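Local atomic coordinates of pectate lyase (Bacillus, PDB entry 3VMV), a protein that probably cleaves polygalacturonate (pectate), as a secreted lyase of polysaccharide lyase family 1 with a beta-helix fold. Residues Lys159-Tyr164 / Ala187-Asp192; Met179-Thr184 / Arg212-His217; Ser9-Thr14 / Asp128-Trp133; Ser233-Arg238 / Gly270-Gly275. All coordinates share one frame; numbering follows the deposited sequence.

Contact 1 of 4, residues Lys159-Tyr164 / Ala187-Asp192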
loop_
_atom_site.group_PDB
_atom_site.type_symbol
_atom_site.label_atom_id
_atom_site.label_comp_id
_atom_site.label_asym_id
_atom_site.label_seq_id
_atom_site.Cartn_x
_atom_site.Cartn_y
_atom_site.Cartn_z
ATOM N N LYS A 159 5.727 7.029 3.601
ATOM C CA LYS A 159 6.270 8.352 3.902
ATOM C C LYS A 159 7.710 8.253 4.365
ATOM O O LYS A 159 8.183 7.175 4.779
ATOM C CB LYS A 159 5.477 8.995 5.070
ATOM C CG LYS A 159 3.968 9.091 4.847
ATOM C CD LYS A 159 3.246 9.673 6.094
ATOM C CE LYS A 159 1.720 9.683 5.896
ATOM N NZ LYS A 159 1.022 10.149 7.149
ATOM N N ARG A 160 8.377 9.413 4.378
ATOM C CA ARG A 160 9.625 9.587 5.133
ATOM C C ARG A 160 10.650 8.504 4.776
ATOM O O ARG A 160 11.143 7.762 5.629
ATOM C CB ARG A 160 9.345 9.653 6.646
ATOM C CG ARG A 160 8.497 10.904 6.979
ATOM C CD ARG A 160 8.343 11.075 8.474
ATOM N NE ARG A 160 7.773 12.399 8.742
ATOM C CZ ARG A 160 8.470 13.521 8.919
ATOM N NH1 ARG A 160 9.798 13.517 8.879
ATOM N NH2 ARG A 160 7.825 14.660 9.136
ATOM N N ASN A 161 10.979 8.456 3.490
ATOM C CA ASN A 161 12.085 7.639 2.999
ATOM C C ASN A 161 11.907 6.125 3.076
ATOM O O ASN A 161 12.888 5.400 2.970
ATOM C CB ASN A 161 13.371 8.049 3.703
ATOM C CG ASN A 161 13.677 9.484 3.462
ATOM O OD1 ASN A 161 13.952 9.881 2.328
ATOM N ND2 ASN A 161 13.575 10.289 4.509
ATOM N N ALA A 162 10.661 5.664 3.162
ATOM C CA ALA A 162 10.354 4.241 3.034
ATOM C C ALA A 162 10.804 3.805 1.642
ATOM O O ALA A 162 10.614 4.537 0.674
ATOM C CB ALA A 162 8.830 4.017 3.177
ATOM N N GLU A 163 11.373 2.607 1.516
ATOM C CA GLU A 163 11.989 2.215 0.245
ATOM C C GLU A 163 11.927 0.714 0.114
ATOM O O GLU A 163 12.021 -0.004 1.126
ATOM C CB GLU A 163 13.476 2.634 0.221
ATOM C CG GLU A 163 14.132 2.609 -1.142
ATOM C CD GLU A 163 15.493 3.325 -1.107
ATOM O OE1 GLU A 163 15.966 3.612 0.007
ATOM O OE2 GLU A 163 16.086 3.599 -2.165
ATOM N N TYR A 164 11.847 0.231 -1.135
ATOM C CA TYR A 164 11.888 -1.204 -1.448
ATOM C C TYR A 164 10.638 -1.887 -0.916
ATOM O O TYR A 164 10.694 -2.730 -0.010
ATOM C CB TYR A 164 13.194 -1.898 -0.928
ATOM C CG TYR A 164 14.466 -1.356 -1.548
ATOM C CD1 TYR A 164 14.784 -1.626 -2.863
ATOM C CD2 TYR A 164 15.347 -0.572 -0.795
ATOM C CE1 TYR A 164 15.938 -1.109 -3.434
ATOM C CE2 TYR A 164 16.503 -0.070 -1.346
ATOM C CZ TYR A 164 16.778 -0.346 -2.661
ATOM O OH TYR A 164 17.921 0.150 -3.230
ATOM N N ALA A 187 11.597 16.702 -1.107
ATOM C CA ALA A 187 12.291 15.614 -1.778
ATOM C C ALA A 187 13.124 14.804 -0.806
ATOM O O ALA A 187 13.275 13.607 -0.991
ATOM C CB ALA A 187 13.188 16.167 -2.863
ATOM N N SER A 188 13.679 15.444 0.220
ATOM C CA SER A 188 14.574 14.723 1.125
ATOM C C SER A 188 13.858 13.731 2.030
ATOM O O SER A 188 14.521 12.931 2.698
ATOM C CB SER A 188 15.384 15.716 1.973
ATOM O OG SER A 188 14.576 16.248 2.998
ATOM N N LEU A 189 12.527 13.781 2.051
ATOM C CA LEU A 189 11.745 12.852 2.871
ATOM C C LEU A 189 10.972 11.877 1.989
ATOM O O LEU A 189 10.215 11.061 2.504
ATOM C CB LEU A 189 10.704 13.608 3.687
ATOM C CG LEU A 189 11.337 14.479 4.774
ATOM C CD1 LEU A 189 10.188 15.151 5.490
ATOM C CD2 LEU A 189 12.151 13.583 5.707
ATOM N N ALA A 190 11.130 11.958 0.674
ATOM C CA ALA A 190 10.315 11.096 -0.212
ATOM C C ALA A 190 10.683 9.621 -0.111
ATOM O O ALA A 190 11.859 9.253 -0.135
ATOM C CB ALA A 190 10.498 11.553 -1.645
ATOM N N PRO A 191 9.674 8.753 -0.078
ATOM C CA PRO A 191 9.926 7.340 -0.342
ATOM C C PRO A 191 10.463 7.162 -1.767
ATOM O O PRO A 191 10.425 8.076 -2.609
ATOM C CB PRO A 191 8.525 6.716 -0.262
ATOM C CG PRO A 191 7.699 7.708 0.595
ATOM C CD PRO A 191 8.243 9.047 0.095
ATOM N N ASP A 192 10.876 5.921 -2.060
ATOM C CA ASP A 192 11.280 5.548 -3.407
ATOM C C ASP A 192 11.143 4.053 -3.569
ATOM O O ASP A 192 11.151 3.318 -2.585
ATOM C CB ASP A 192 12.736 5.922 -3.631
ATOM C CG ASP A 192 13.121 6.003 -5.103
ATOM O OD1 ASP A 192 14.341 5.946 -5.417
ATOM O OD2 ASP A 192 12.256 6.148 -5.988
HETATM O O HOH W 1 16.343 6.085 -3.467
#

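Contact 2 of 4, residues Met179-Thr184 / Arg212-His217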
loop_
_atom_site.group_PDB
_atom_site.type_symbol
_atom_site.label_atom_id
_atom_site.label_comp_id
_atom_site.label_asym_id
_atom_site.label_seq_id
_atom_site.Cartn_x
_atom_site.Cartn_y
_atom_site.Cartn_z
ATOM N N MET A 179 -4.164 5.834 -1.277
ATOM C CA MET A 179 -2.750 5.532 -1.057
ATOM C C MET A 179 -1.890 6.737 -1.307
ATOM O O MET A 179 -2.027 7.423 -2.335
ATOM C CB MET A 179 -2.288 4.466 -2.044
ATOM C CG MET A 179 -2.966 3.145 -1.854
ATOM S SD MET A 179 -2.315 1.843 -2.936
ATOM C CE MET A 179 -2.546 2.541 -4.573
ATOM N N LEU A 180 -0.966 7.013 -0.385
ATOM C CA LEU A 180 -0.003 8.102 -0.554
ATOM C C LEU A 180 1.407 7.515 -0.708
ATOM O O LEU A 180 1.746 6.490 -0.053
ATOM C CB LEU A 180 -0.063 8.971 0.725
ATOM C CG LEU A 180 0.332 10.401 0.972
ATOM C CD1 LEU A 180 -0.497 11.320 0.081
ATOM C CD2 LEU A 180 0.122 10.722 2.455
ATOM N N VAL A 181 2.224 8.139 -1.559
ATOM C CA VAL A 181 3.639 7.833 -1.595
ATOM C C VAL A 181 4.326 9.166 -1.514
ATOM O O VAL A 181 4.521 9.836 -2.538
ATOM C CB VAL A 181 4.024 7.066 -2.885
ATOM C CG1 VAL A 181 5.539 6.801 -2.933
ATOM C CG2 VAL A 181 3.246 5.760 -2.985
ATOM N N GLY A 182 4.742 9.555 -0.312
ATOM C CA GLY A 182 5.275 10.887 -0.045
ATOM C C GLY A 182 4.152 11.813 0.412
ATOM O O GLY A 182 3.220 12.053 -0.337
ATOM N N HIS A 183 4.264 12.327 1.641
ATOM C CA HIS A 183 3.167 13.070 2.282
ATOM C C HIS A 183 3.292 14.586 2.153
ATOM O O HIS A 183 2.364 15.315 2.497
ATOM C CB HIS A 183 3.079 12.689 3.787
ATOM C CG HIS A 183 4.146 13.318 4.638
ATOM N ND1 HIS A 183 5.487 13.022 4.515
ATOM C CD2 HIS A 183 4.072 14.301 5.571
ATOM C CE1 HIS A 183 6.192 13.771 5.347
ATOM N NE2 HIS A 183 5.356 14.562 5.996
ATOM N N THR A 184 4.445 15.053 1.686
ATOM C CA THR A 184 4.715 16.482 1.581
ATOM C C THR A 184 5.709 16.737 0.453
ATOM O O THR A 184 6.432 15.832 0.041
ATOM C CB THR A 184 5.262 17.045 2.901
ATOM O OG1 THR A 184 5.129 18.475 2.883
ATOM C CG2 THR A 184 6.733 16.666 3.106
ATOM N N ARG A 212 4.475 11.365 -4.897
ATOM C CA ARG A 212 5.437 12.462 -4.945
ATOM C C ARG A 212 6.848 11.911 -5.071
ATOM O O ARG A 212 7.234 11.071 -4.263
ATOM C CB ARG A 212 5.384 13.355 -3.697
ATOM C CG ARG A 212 4.112 14.174 -3.563
ATOM C CD ARG A 212 4.159 14.861 -2.194
ATOM N NE ARG A 212 3.127 15.887 -1.993
ATOM C CZ ARG A 212 1.992 15.662 -1.322
ATOM N NH1 ARG A 212 1.710 14.455 -0.825
ATOM N NH2 ARG A 212 1.132 16.662 -1.166
ATOM N N TYR A 213 7.604 12.398 -6.069
ATOM C CA TYR A 213 9.068 12.125 -6.230
ATOM C C TYR A 213 9.484 10.712 -6.596
ATOM O O TYR A 213 10.471 10.525 -7.344
ATOM C CB TYR A 213 9.916 12.500 -4.965
ATOM C CG TYR A 213 9.703 13.909 -4.470
ATOM C CD1 TYR A 213 10.267 15.000 -5.146
ATOM C CD2 TYR A 213 8.904 14.148 -3.364
ATOM C CE1 TYR A 213 10.042 16.320 -4.714
ATOM C CE2 TYR A 213 8.682 15.451 -2.929
ATOM C CZ TYR A 213 9.256 16.519 -3.611
ATOM O OH TYR A 213 9.026 17.803 -3.199
ATOM N N ALA A 214 8.770 9.726 -6.049
ATOM C CA ALA A 214 9.232 8.321 -6.114
ATOM C C ALA A 214 9.188 7.688 -7.508
ATOM O O ALA A 214 8.377 8.081 -8.342
ATOM C CB ALA A 214 8.402 7.489 -5.193
ATOM N N ASP A 215 10.091 6.719 -7.715
ATOM C CA ASP A 215 9.961 5.759 -8.821
ATOM C C ASP A 215 9.080 4.588 -8.373
ATOM O O ASP A 215 9.302 3.947 -7.304
ATOM C CB ASP A 215 11.342 5.240 -9.216
ATOM C CG ASP A 215 12.211 6.323 -9.892
ATOM O OD1 ASP A 215 11.649 7.302 -10.397
ATOM O OD2 ASP A 215 13.460 6.189 -9.867
ATOM N N VAL A 216 8.079 4.306 -9.215
ATOM C CA VAL A 216 7.027 3.345 -8.914
ATOM C C VAL A 216 6.706 2.520 -10.160
ATOM O O VAL A 216 6.675 3.064 -11.265
ATOM C CB VAL A 216 5.773 4.101 -8.461
ATOM C CG1 VAL A 216 4.623 3.164 -8.240
ATOM C CG2 VAL A 216 6.081 4.914 -7.206
ATOM N N HIS A 217 6.494 1.217 -9.994
ATOM C CA HIS A 217 6.014 0.347 -11.072
ATOM C C HIS A 217 4.638 -0.163 -10.680
ATOM O O HIS A 217 4.496 -0.731 -9.602
ATOM C CB HIS A 217 7.009 -0.790 -11.221
ATOM C CG HIS A 217 6.738 -1.767 -12.334
ATOM N ND1 HIS A 217 7.247 -3.046 -12.277
ATOM C CD2 HIS A 217 6.077 -1.666 -13.509
ATOM C CE1 HIS A 217 6.928 -3.689 -13.394
ATOM N NE2 HIS A 217 6.206 -2.885 -14.152
#

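Contact 3 of 4, residues Ser9-Thr14 / Asp128-Trp133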
loop_
_atom_site.group_PDB
_atom_site.type_symbol
_atom_site.label_atom_id
_atom_site.label_comp_id
_atom_site.label_asym_id
_atom_site.label_seq_id
_atom_site.Cartn_x
_atom_site.Cartn_y
_atom_site.Cartn_z
ATOM N N SER A 9 11.984 -7.291 -3.462
ATOM C CA SER A 9 12.921 -8.389 -3.727
ATOM C C SER A 9 14.359 -7.909 -3.813
ATOM O O SER A 9 15.287 -8.721 -3.787
ATOM C CB SER A 9 12.538 -9.172 -4.985
ATOM O OG SER A 9 12.940 -8.507 -6.169
ATOM N N MET A 10 14.541 -6.599 -3.945
ATOM C CA MET A 10 15.870 -6.010 -4.062
ATOM C C MET A 10 16.397 -5.710 -2.678
ATOM O O MET A 10 15.726 -5.989 -1.673
ATOM C CB MET A 10 15.831 -4.711 -4.875
ATOM C CG MET A 10 15.287 -4.927 -6.295
ATOM S SD MET A 10 15.375 -3.512 -7.359
ATOM C CE MET A 10 17.136 -3.325 -7.604
ATOM N N ASN A 11 17.605 -5.156 -2.637
ATOM C CA ASN A 11 18.221 -4.732 -1.387
ATOM C C ASN A 11 18.271 -5.878 -0.394
ATOM O O ASN A 11 18.081 -5.678 0.799
ATOM C CB ASN A 11 17.466 -3.533 -0.798
ATOM C CG ASN A 11 18.219 -2.875 0.343
ATOM O OD1 ASN A 11 19.411 -2.586 0.221
ATOM N ND2 ASN A 11 17.529 -2.631 1.460
ATOM N N GLY A 12 18.512 -7.091 -0.895
ATOM C CA GLY A 12 18.604 -8.260 -0.032
ATOM C C GLY A 12 17.364 -9.140 0.098
ATOM O O GLY A 12 17.440 -10.243 0.636
ATOM N N GLY A 13 16.212 -8.639 -0.348
ATOM C CA GLY A 13 14.986 -9.415 -0.362
ATOM C C GLY A 13 14.145 -9.233 0.896
ATOM O O GLY A 13 14.563 -8.549 1.858
ATOM N N THR A 14 12.970 -9.844 0.883
ATOM C CA THR A 14 12.060 -9.772 2.023
ATOM C C THR A 14 11.557 -11.163 2.393
ATOM O O THR A 14 10.882 -11.847 1.596
ATOM C CB THR A 14 10.863 -8.840 1.704
ATOM O OG1 THR A 14 11.327 -7.550 1.316
ATOM C CG2 THR A 14 9.975 -8.699 2.909
ATOM N N ASP A 128 11.826 5.637 7.431
ATOM C CA ASP A 128 12.954 4.941 6.834
ATOM C C ASP A 128 12.836 3.429 6.804
ATOM O O ASP A 128 13.847 2.742 6.658
ATOM C CB ASP A 128 14.260 5.378 7.511
ATOM C CG ASP A 128 14.508 6.873 7.368
ATOM O OD1 ASP A 128 15.156 7.260 6.377
ATOM O OD2 ASP A 128 14.071 7.649 8.244
ATOM N N SER A 129 11.597 2.923 6.860
ATOM C CA SER A 129 11.371 1.483 6.742
ATOM C C SER A 129 11.828 1.012 5.358
ATOM O O SER A 129 11.741 1.742 4.372
ATOM C CB SER A 129 9.890 1.178 6.892
ATOM O OG SER A 129 9.469 1.352 8.232
ATOM N N LYS A 130 12.300 -0.229 5.284
ATOM C CA LYS A 130 12.715 -0.798 4.012
ATOM C C LYS A 130 12.384 -2.277 3.936
ATOM O O LYS A 130 12.357 -2.979 4.972
ATOM C CB LYS A 130 14.219 -0.607 3.819
ATOM C CG LYS A 130 14.553 0.888 3.629
ATOM C CD LYS A 130 15.992 1.100 3.214
ATOM C CE LYS A 130 16.288 2.590 3.176
ATOM N NZ LYS A 130 15.228 3.369 3.889
ATOM N N ASN A 131 12.135 -2.752 2.715
ATOM C CA ASN A 131 11.910 -4.191 2.440
ATOM C C ASN A 131 10.657 -4.671 3.131
ATOM O O ASN A 131 10.706 -5.364 4.111
ATOM C CB ASN A 131 13.137 -5.049 2.778
ATOM C CG ASN A 131 14.232 -4.841 1.770
ATOM O OD1 ASN A 131 14.224 -5.461 0.687
ATOM N ND2 ASN A 131 15.114 -3.922 2.053
ATOM N N VAL A 132 9.532 -4.198 2.618
ATOM C CA VAL A 132 8.240 -4.473 3.166
ATOM C C VAL A 132 7.364 -5.042 2.069
ATOM O O VAL A 132 7.316 -4.466 0.973
ATOM C CB VAL A 132 7.613 -3.180 3.631
ATOM C CG1 VAL A 132 6.201 -3.406 4.143
ATOM C CG2 VAL A 132 8.475 -2.478 4.711
ATOM N N TRP A 133 6.711 -6.160 2.355
ATOM C CA TRP A 133 5.812 -6.813 1.409
ATOM C C TRP A 133 4.400 -6.841 2.016
ATOM O O TRP A 133 4.211 -7.430 3.093
ATOM C CB TRP A 133 6.360 -8.217 1.161
ATOM C CG TRP A 133 5.622 -8.992 0.098
ATOM C CD1 TRP A 133 4.919 -8.458 -0.946
ATOM C CD2 TRP A 133 5.589 -10.411 -0.065
ATOM N NE1 TRP A 133 4.414 -9.475 -1.749
ATOM C CE2 TRP A 133 4.804 -10.680 -1.214
ATOM C CE3 TRP A 133 6.115 -11.487 0.680
ATOM C CZ2 TRP A 133 4.571 -11.970 -1.670
ATOM C CZ3 TRP A 133 5.895 -12.773 0.225
ATOM C CH2 TRP A 133 5.108 -13.003 -0.921
#

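Contact 4 of 4, residues Ser233-Arg238 / Gly270-Gly275. With SO4 (sulfate ion), chain C.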
loop_
_atom_site.group_PDB
_atom_site.type_symbol
_atom_site.label_atom_id
_atom_site.label_comp_id
_atom_site.label_asym_id
_atom_site.label_seq_id
_atom_site.Cartn_x
_atom_site.Cartn_y
_atom_site.Cartn_z
ATOM N N SER A 233 0.794 11.586 -10.467
ATOM C CA SER A 233 2.240 11.636 -10.437
ATOM C C SER A 233 2.720 13.072 -10.344
ATOM O O SER A 233 2.449 13.883 -11.251
ATOM C CB SER A 233 2.784 10.961 -11.713
ATOM O OG SER A 233 4.199 10.844 -11.677
ATOM N N ARG A 234 3.442 13.371 -9.251
ATOM C CA ARG A 234 3.774 14.739 -8.860
ATOM C C ARG A 234 5.260 14.914 -8.624
ATOM O O ARG A 234 5.938 13.966 -8.212
ATOM C CB ARG A 234 3.019 15.079 -7.546
ATOM C CG ARG A 234 1.512 15.271 -7.789
ATOM C CD ARG A 234 0.660 14.996 -6.568
ATOM N NE ARG A 234 0.692 16.121 -5.636
ATOM C CZ ARG A 234 -0.333 16.451 -4.867
ATOM N NH1 ARG A 234 -0.208 17.489 -4.051
ATOM N NH2 ARG A 234 -1.490 15.762 -4.925
ATOM N N VAL A 235 5.735 16.152 -8.806
ATOM C CA VAL A 235 7.114 16.577 -8.451
ATOM C C VAL A 235 8.169 15.544 -8.791
ATOM O O VAL A 235 8.945 15.074 -7.950
ATOM C CB VAL A 235 7.305 17.083 -6.975
ATOM C CG1 VAL A 235 6.706 18.476 -6.829
ATOM C CG2 VAL A 235 6.731 16.147 -5.945
ATOM N N GLY A 236 8.188 15.193 -10.074
ATOM C CA GLY A 236 9.284 14.378 -10.581
ATOM C C GLY A 236 9.166 12.886 -10.314
ATOM O O GLY A 236 10.107 12.146 -10.623
ATOM N N ALA A 237 8.042 12.441 -9.762
ATOM C CA ALA A 237 7.779 10.997 -9.702
ATOM C C ALA A 237 7.888 10.389 -11.092
ATOM O O ALA A 237 7.657 11.054 -12.072
ATOM C CB ALA A 237 6.384 10.725 -9.167
ATOM N N ARG A 238 8.287 9.117 -11.164
ATOM C CA ARG A 238 8.249 8.381 -12.442
ATOM C C ARG A 238 7.491 7.101 -12.223
ATOM O O ARG A 238 7.910 6.286 -11.372
ATOM C CB ARG A 238 9.663 8.030 -12.905
ATOM C CG ARG A 238 10.462 9.303 -13.212
ATOM C CD ARG A 238 11.815 8.988 -13.826
ATOM N NE ARG A 238 12.603 8.128 -12.947
ATOM C CZ ARG A 238 13.839 7.753 -13.262
ATOM N NH1 ARG A 238 14.526 6.970 -12.475
ATOM N NH2 ARG A 238 14.360 8.137 -14.423
ATOM N N GLY A 270 -2.350 19.453 -6.812
ATOM C CA GLY A 270 -1.335 20.249 -6.148
ATOM C C GLY A 270 0.090 19.787 -6.372
ATOM O O GLY A 270 0.345 18.959 -7.247
ATOM N N SER A 271 1.006 20.316 -5.544
ATOM C CA SER A 271 2.480 20.283 -5.753
ATOM C C SER A 271 2.892 21.274 -6.854
ATOM O O SER A 271 2.094 21.636 -7.705
ATOM C CB SER A 271 3.016 18.873 -6.074
ATOM O OG SER A 271 2.769 17.935 -5.026
ATOM N N PRO A 272 4.147 21.717 -6.807
ATOM C CA PRO A 272 4.503 22.808 -7.716
ATOM C C PRO A 272 4.787 22.368 -9.143
ATOM O O PRO A 272 4.787 23.221 -10.042
ATOM C CB PRO A 272 5.754 23.426 -7.071
ATOM C CG PRO A 272 6.236 22.440 -6.070
ATOM C CD PRO A 272 5.052 21.597 -5.654
ATOM N N SER A 273 4.998 21.068 -9.371
ATOM C CA SER A 273 5.268 20.613 -10.739
ATOM C C SER A 273 4.815 19.170 -10.905
ATOM O O SER A 273 4.537 18.481 -9.922
ATOM C CB SER A 273 6.760 20.715 -11.045
ATOM O OG SER A 273 7.517 19.926 -10.151
ATOM N N THR A 274 4.773 18.745 -12.164
ATOM C CA THR A 274 4.313 17.421 -12.547
ATOM C C THR A 274 5.317 16.315 -12.249
ATOM O O THR A 274 6.519 16.536 -12.153
ATOM C CB THR A 274 3.998 17.429 -14.050
ATOM O OG1 THR A 274 3.252 16.264 -14.431
ATOM C CG2 THR A 274 5.296 17.507 -14.892
ATOM N N GLY A 275 4.783 15.097 -12.173
ATOM C CA GLY A 275 5.608 13.893 -12.288
ATOM C C GLY A 275 5.480 13.380 -13.716
ATOM O O GLY A 275 4.990 14.072 -14.614
HETATM S S SO4 C . -3.491 16.797 -1.952
HETATM O O1 SO4 C . -2.200 17.525 -1.998
HETATM O O2 SO4 C . -3.434 15.803 -0.877
HETATM O O3 SO4 C . -4.575 17.753 -1.721
HETATM O O4 SO4 C . -3.727 16.078 -3.218
#

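Contact 1 of 4, residues Lys159-Tyr164 / Ala187-Asp192
Leu189 O is met from the type I' turn of Lys159-Ala162: Asn161 N donates to it at 2.9 Å, standing 54° above the carbonyl plane, and Arg160 CA lies 3.1 Å from the same oxygen. Further along, Asp192 N reaches Ala162 O at 3.1 Å, nearly along the C=O axis, and a long, weak bond from Tyr164 N to Asp192 O follows. Arg160 runs alongside Leu189 in the same direction, with Leu189 CD1 over one face of the guanidinium, 3.8 Å from Arg160 NH1. The Asn161 side chain, CG anti to its carbonyl carbon (chi1 -59°), brings its amide against the 3-10 segment 187-189, CG 3.6 Å from Ser188 O. An alanine here would remove the amide and probably leave a gap beside Ser188 O. The carboxylates of Glu163 and Asp192 carry like charges, and one water donates to both, 2.8 Å from Glu163 OE2 and 2.8 Å from Asp192 OD1. Lys193 pairs with Glu163 and would further offset the repulsion, while Asp192 OD2 accepts from Asp215 N. Two successive coils thus stack at a corner of the parallel beta-helix.

Contact 2 of 4, residues Met179-Thr184 / Arg212-His217
Arg212 grips the end of strand 177-181 twice. Its backbone N gives Val181 O an almost straight bond of 2.8 Å, and its NH1 donates to Gly182 O at 2.9 Å, with that oxygen close to the guanidinium plane. The long arm runs extended from CG to NE. Packing is tight here: a beta carbon on Gly182 would come within 3.1 Å of Arg212 CB. Leu180 CD1 touches the edge of the guanidinium, and on the buried flank Val181 CG1 meets Ala214 CB at 3.7 Å. The other flank is more accessible and, its salt bridge apart, held by packing. There the backbone of His183 and Thr184 passes over one face of the guanidinium, His183 C 3.4 Å from Arg212 NH1, and Arg212 CD lies 3.3 Å from Thr184 O. The same oxygen sits in plane at the edge of the Tyr213 ring, 3.7 Å from its CE2. Arg212 NE makes a salt bridge with Asp185, which would partly balance the nearby charge of Arg234. This is a step between neighbouring coils of the parallel beta-helix, where strand 177-181 runs out into a loop and strand 210-212 bends into 215-219.

Contact 3 of 4, residues Ser9-Thr14 / Asp128-Trp133
The N-terminal type I' turn of Met10-Gly13, closed by a 3.0 Å bond from Gly13 N to Met10 O, lies over a corner of the beta-helix and receives the side chain of Asn131. Asn131 sits where the chain bends into strand 132-135, and its CG is anti to the carbonyl carbon (chi1 -73°), rising from the coil into the turn. The amide group ends against two turn carbonyls, CG 3.9 Å from Met10 O and 3.7 Å from Gly13 O. The Asn11 side chain packs on this amide, crossing that of Asn131 at about a right angle, yet their amide planes are only 21° apart. After the turn, Thr14 straddles the corner. Its OG1 lies 3.4 Å from Asn131 CB and is hydrogen-bonded to Ala8 O, while CG2 rests 3.6 Å from Asn131 O and 4.0 Å from Trp133 CB. Gly13 has backbone angles at which a beta carbon would press on the preceding carbonyl oxygen, which suits so sharp a loop. The enclosed Asn131 amide is therefore likely to depend on the turn carbonyls for polar partners, tying the N-terminal segment to the coil.

Contact 4 of 4, residues Ser233-Arg238 / Gly270-Gly275
NE and NH1 of Arg234 both donate to Ser271 OG, NE at 2.8 Å and NH1 at 3.2 Å from that oxygen, and the hydroxyl lies exactly in the guanidinium plane. The other edge faces a sulfate, probably from the crystallisation liquor: NH1 donates to its O1 at 2.9 Å and NH2 to its O4 at 2.8 Å. Gly270 lies over one face of the guanidinium, toward the rim, its C 3.3 Å from Arg234 NH1. A bend at chi3 (78°) turns NE toward the serine. Ser271 OG is also hydrogen-bonded to Asp185, which is thus a second-shell partner of the arginine. Behind this cluster Val235 CG1 packs on Pro272 CD at 3.7 Å and on Ser271 CB, beside the hydroxyl. The backbones are then laced together by Val235 N to Ser273 O (2.8 Å), Gly236 N to Thr274 O and Gly275 N to Ser233 O. Gly275 fits so closely that a beta carbon would clash with Ser233 OG and Arg234 N. A leucine in place of Arg234 lacks both donors, so the Ser271 hydroxyl would probably be freer to turn and the sulfate lose its hold here. With Arg212 close by, the spot would gather positive charge, probably offset in part by Asp185, which is consistent with its holding an anion here.

In the fold
From the N terminus, contact 3 closes the longest loop, bringing the leading segment 9-14 back onto the corner at 128-133. The rest follow in series, except that contacts 1 and 2 cross: 179-184 leaves before 187-192 has closed contact 1, and returns at 212-217. Contact 4 comes last, joining 233-238 to the loop before strand 276-280. The corner segments form a continuous row along the helix: Arg160 O meets Asp128 N between contacts 3 and 1, Asp192 OD2 meets Asp215 N between contacts 1 and 2, and Asp215 forms a salt bridge with Arg238 between contacts 2 and 4. Contacts 3 and 4 lie at the ends of this row, centres about 25 Å apart.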